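Side-chain contacts in K Homology domain-containing protein (Aeropyrum pernix, PDB 1TUA), which is of unknown function but carries two KH-type domains and probably binds RNA: residues Q102-L105 / K106-K109; I113-G116 / G117-R120. All coordinates share one frame; numbering follows the deposited sequence.

Interaction 1 of 2, residues Q102-L105 / K106-K109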
# COMPACT_ATOMS: atom_id res chain seq x y z
N GLN A 102 23.09 2.24 -3.78
CA GLN A 102 22.30 2.08 -5.00
C GLN A 102 22.45 0.67 -5.57
O GLN A 102 21.47 0.08 -6.03
CB GLN A 102 22.76 3.09 -6.05
CG GLN A 102 22.69 4.54 -5.59
CD GLN A 102 21.37 5.19 -5.95
OE1 GLN A 102 21.14 5.57 -7.10
NE2 GLN A 102 20.48 5.32 -4.96
N ASN A 103 23.67 0.15 -5.56
CA ASN A 103 23.93 -1.18 -6.09
C ASN A 103 23.30 -2.27 -5.24
O ASN A 103 22.79 -3.26 -5.77
CB ASN A 103 25.44 -1.43 -6.22
CG ASN A 103 26.06 -0.65 -7.37
OD1 ASN A 103 25.58 -0.70 -8.50
ND2 ASN A 103 27.13 0.08 -7.07
N HIS A 104 23.32 -2.10 -3.92
CA HIS A 104 22.71 -3.09 -3.04
C HIS A 104 21.20 -3.03 -3.20
O HIS A 104 20.52 -4.06 -3.23
CB HIS A 104 23.12 -2.82 -1.59
CG HIS A 104 24.57 -3.11 -1.32
ND1 HIS A 104 25.15 -2.94 -0.08
CD2 HIS A 104 25.56 -3.56 -2.14
CE1 HIS A 104 26.43 -3.28 -0.14
NE2 HIS A 104 26.70 -3.66 -1.38
N LEU A 105 20.67 -1.81 -3.32
CA LEU A 105 19.24 -1.61 -3.51
C LEU A 105 18.80 -2.34 -4.78
O LEU A 105 17.81 -3.07 -4.78
CB LEU A 105 18.93 -0.12 -3.64
CG LEU A 105 17.48 0.24 -3.93
CD1 LEU A 105 16.60 -0.23 -2.77
CD2 LEU A 105 17.35 1.74 -4.15
N LYS A 106 19.54 -2.15 -5.86
CA LYS A 106 19.21 -2.81 -7.11
C LYS A 106 19.24 -4.33 -6.94
O LYS A 106 18.36 -5.02 -7.44
CB LYS A 106 20.17 -2.40 -8.23
CG LYS A 106 20.08 -0.94 -8.63
CD LYS A 106 20.99 -0.64 -9.82
CE LYS A 106 20.48 -1.32 -11.10
NZ LYS A 106 19.16 -0.81 -11.60
N ARG A 107 20.23 -4.85 -6.24
CA ARG A 107 20.30 -6.29 -6.06
C ARG A 107 19.13 -6.85 -5.28
O ARG A 107 18.54 -7.85 -5.68
CB ARG A 107 21.62 -6.71 -5.40
CG ARG A 107 22.81 -6.64 -6.33
CD ARG A 107 23.87 -7.64 -5.92
NE ARG A 107 24.31 -7.42 -4.55
CZ ARG A 107 25.06 -6.39 -4.15
NH1 ARG A 107 25.45 -5.47 -5.03
NH2 ARG A 107 25.41 -6.28 -2.88
N ILE A 108 18.76 -6.21 -4.17
CA ILE A 108 17.64 -6.74 -3.40
C ILE A 108 16.31 -6.57 -4.13
O ILE A 108 15.41 -7.40 -3.97
CB ILE A 108 17.52 -6.11 -1.99
CG1 ILE A 108 17.26 -4.61 -2.09
CG2 ILE A 108 18.78 -6.39 -1.20
CD1 ILE A 108 16.82 -4.00 -0.78
N LYS A 109 16.17 -5.51 -4.93
CA LYS A 109 14.93 -5.33 -5.67
C LYS A 109 14.80 -6.48 -6.66
O LYS A 109 13.70 -6.94 -6.95
CB LYS A 109 14.91 -3.98 -6.39
CG LYS A 109 14.74 -2.80 -5.44
CD LYS A 109 14.89 -1.47 -6.14
CE LYS A 109 13.70 -1.14 -7.02
NZ LYS A 109 13.91 0.11 -7.80
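Lys109 N bonds to Leu105 O and Ile108 N to His104 O, each at 2.9 Å, while Lys106 N and Arg107 N bond to Gln102 O and Asn103 O, so the first turns of helix 102-113 run in regular i to i+4 fashion. The apolar work falls to Leu105: with its CG anti to the backbone N (chi1 176°), the branch leans beside its own carbonyl, where Leu105 CG meets Lys109 CD at 3.8 Å. Leu105 CD1 lies 4.3 Å from Ile108 CD1, a looser touch. The Lys109 chain bends at chi3, its methylenes passing Leu105 while NZ bonds to Glu135 O. Leu94, in a loop, and Val98 of helix 95-98 receive both Leu105 and Ile108. Cutting this leucine back to alanine is likely to open a gap against Leu94 and Val98 and leave the Lys109 methylenes without their apolar mate. Around the helix, Lys106 CG comes up to the oxygen end of the Gln102 carbonyl, 3.1 Å from Gln102 O. His104 and Arg107 run side by side in the same direction, ring and guanidinium planes 75° apart, but their closest approach is too tight in the model to interpret. The chemistry is thus two-faced: one buried leucine seats the helix on its neighbours, and the aliphatic stem of a lysine packs against it while carrying the ammonium out to a backbone oxygen.

Interaction 2 of 2, residues I113-G116 / G117-R120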
# COMPACT_ATOMS: atom_id res chain seq x y z
N ILE A 113 11.53 -8.78 -6.69
CA ILE A 113 10.74 -8.87 -7.91
C ILE A 113 10.84 -10.28 -8.50
O ILE A 113 9.82 -10.88 -8.84
CB ILE A 113 11.22 -7.86 -8.97
CG1 ILE A 113 11.01 -6.43 -8.46
CG2 ILE A 113 10.46 -8.06 -10.28
CD1 ILE A 113 11.56 -5.37 -9.39
N GLY A 114 12.06 -10.79 -8.58
CA GLY A 114 12.27 -12.12 -9.12
C GLY A 114 12.27 -12.10 -10.64
O GLY A 114 11.89 -11.11 -11.26
N GLU A 115 12.70 -13.20 -11.25
CA GLU A 115 12.73 -13.29 -12.71
C GLU A 115 11.31 -13.25 -13.25
O GLU A 115 10.48 -14.07 -12.88
CB GLU A 115 13.43 -14.58 -13.15
CG GLU A 115 13.38 -14.82 -14.65
CD GLU A 115 14.50 -15.72 -15.13
OE1 GLU A 115 15.67 -15.28 -15.07
OE2 GLU A 115 14.22 -16.86 -15.56
N GLY A 116 11.04 -12.29 -14.12
CA GLY A 116 9.71 -12.16 -14.68
C GLY A 116 8.70 -11.75 -13.63
O GLY A 116 7.50 -12.01 -13.77
N GLY A 117 9.17 -11.10 -12.56
CA GLY A 117 8.30 -10.67 -11.49
C GLY A 117 7.63 -11.82 -10.77
O GLY A 117 6.60 -11.65 -10.13
N ARG A 118 8.24 -13.00 -10.85
CA ARG A 118 7.71 -14.20 -10.22
C ARG A 118 7.67 -14.17 -8.69
O ARG A 118 6.74 -14.71 -8.09
CB ARG A 118 8.53 -15.41 -10.65
CG ARG A 118 7.90 -16.74 -10.32
CD ARG A 118 7.23 -17.32 -11.56
NE ARG A 118 8.03 -17.08 -12.76
CZ ARG A 118 9.33 -17.40 -12.87
NH1 ARG A 118 9.98 -17.97 -11.86
NH2 ARG A 118 9.98 -17.12 -14.00
N ALA A 119 8.68 -13.58 -8.07
CA ALA A 119 8.72 -13.52 -6.60
C ALA A 119 7.63 -12.61 -6.06
O ALA A 119 6.90 -12.98 -5.14
CB ALA A 119 10.09 -13.04 -6.13
N ARG A 120 7.52 -11.42 -6.64
CA ARG A 120 6.51 -10.46 -6.22
C ARG A 120 5.11 -11.06 -6.38
O ARG A 120 4.27 -10.96 -5.48
CB ARG A 120 6.63 -9.18 -7.05
CG ARG A 120 5.76 -8.03 -6.55
CD ARG A 120 5.87 -6.83 -7.47
NE ARG A 120 5.41 -7.15 -8.82
CZ ARG A 120 4.14 -7.33 -9.15
NH1 ARG A 120 3.18 -7.20 -8.24
NH2 ARG A 120 3.82 -7.66 -10.40
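Glu115 O sits over one face of the Arg118 guanidinium, toward its rim, 3.3 Å from Arg118 NH2; placed above the plane, it accepts no hydrogen bond from that group. The arginine gets there by curling back, its chain turned at chi2 (101°) and again at chi3. Its guanidinium runs alongside the Glu115 side chain with the two planes 89° apart; Glu115 OE2 and Arg118 NH2 stay 4.5 Å apart, beyond a salt bridge, so any attraction between the charges is probably modest. The backbone does the real holding. Gly117 N bonds to Gly114 O at 3.0 Å and Arg118 N to Glu115 O, both amides approaching from above the carbonyl plane. Ile113 O, at the end of the preceding helix, is gripped by Arg120 N in a straight bond (169°) and by Ala119 N in a weak one, with Gly117 CA adding a C-H...O contact to Ile113 O at 3.1 Å. Glycine suits Gly114, Gly116 and Gly117: all three have positive phi, and at two of them a beta carbon would also clash, 2.6 Å from Ala119 N at Gly114 and 2.9 Å from Gly116 O at Gly117. Ala119 CB packs 3.8 Å from Gly114 CA and also touches His163 and Tyr167 of helix 163-188, and Ile113 CG2 rests 3.6 Å from Gly117 CA. The Arg120 guanidinium has its own mate in Glu124, with which it forms a salt bridge. Gly114-Glu115-Gly116-Gly117 is the GXXG loop of a KH domain, joining helices 102-113 and 118-127; in the family this loop meets the nucleic acid backbone, consistent with a similar role here.

In the fold
Interactions 1 and 2 lie in series on one path through the same KH-type domain, their centres about 15 Å apart: the first occupies the beginning of helix 102-113, and the second takes over where that helix ends and hands the chain to helix 118-127. Interaction 1 is a surface contact with a single buried residue, built from regular helical bonds and the side chains of neighbouring turns. Interaction 2 is partly buried and depends on bare glycine backbone, its amides folded back onto carbonyls of the turn. Different neighbours back them, too: helix 95-98 and nearby loops support 102-109, whereas helix 163-188 meets Ala119 of the second contact.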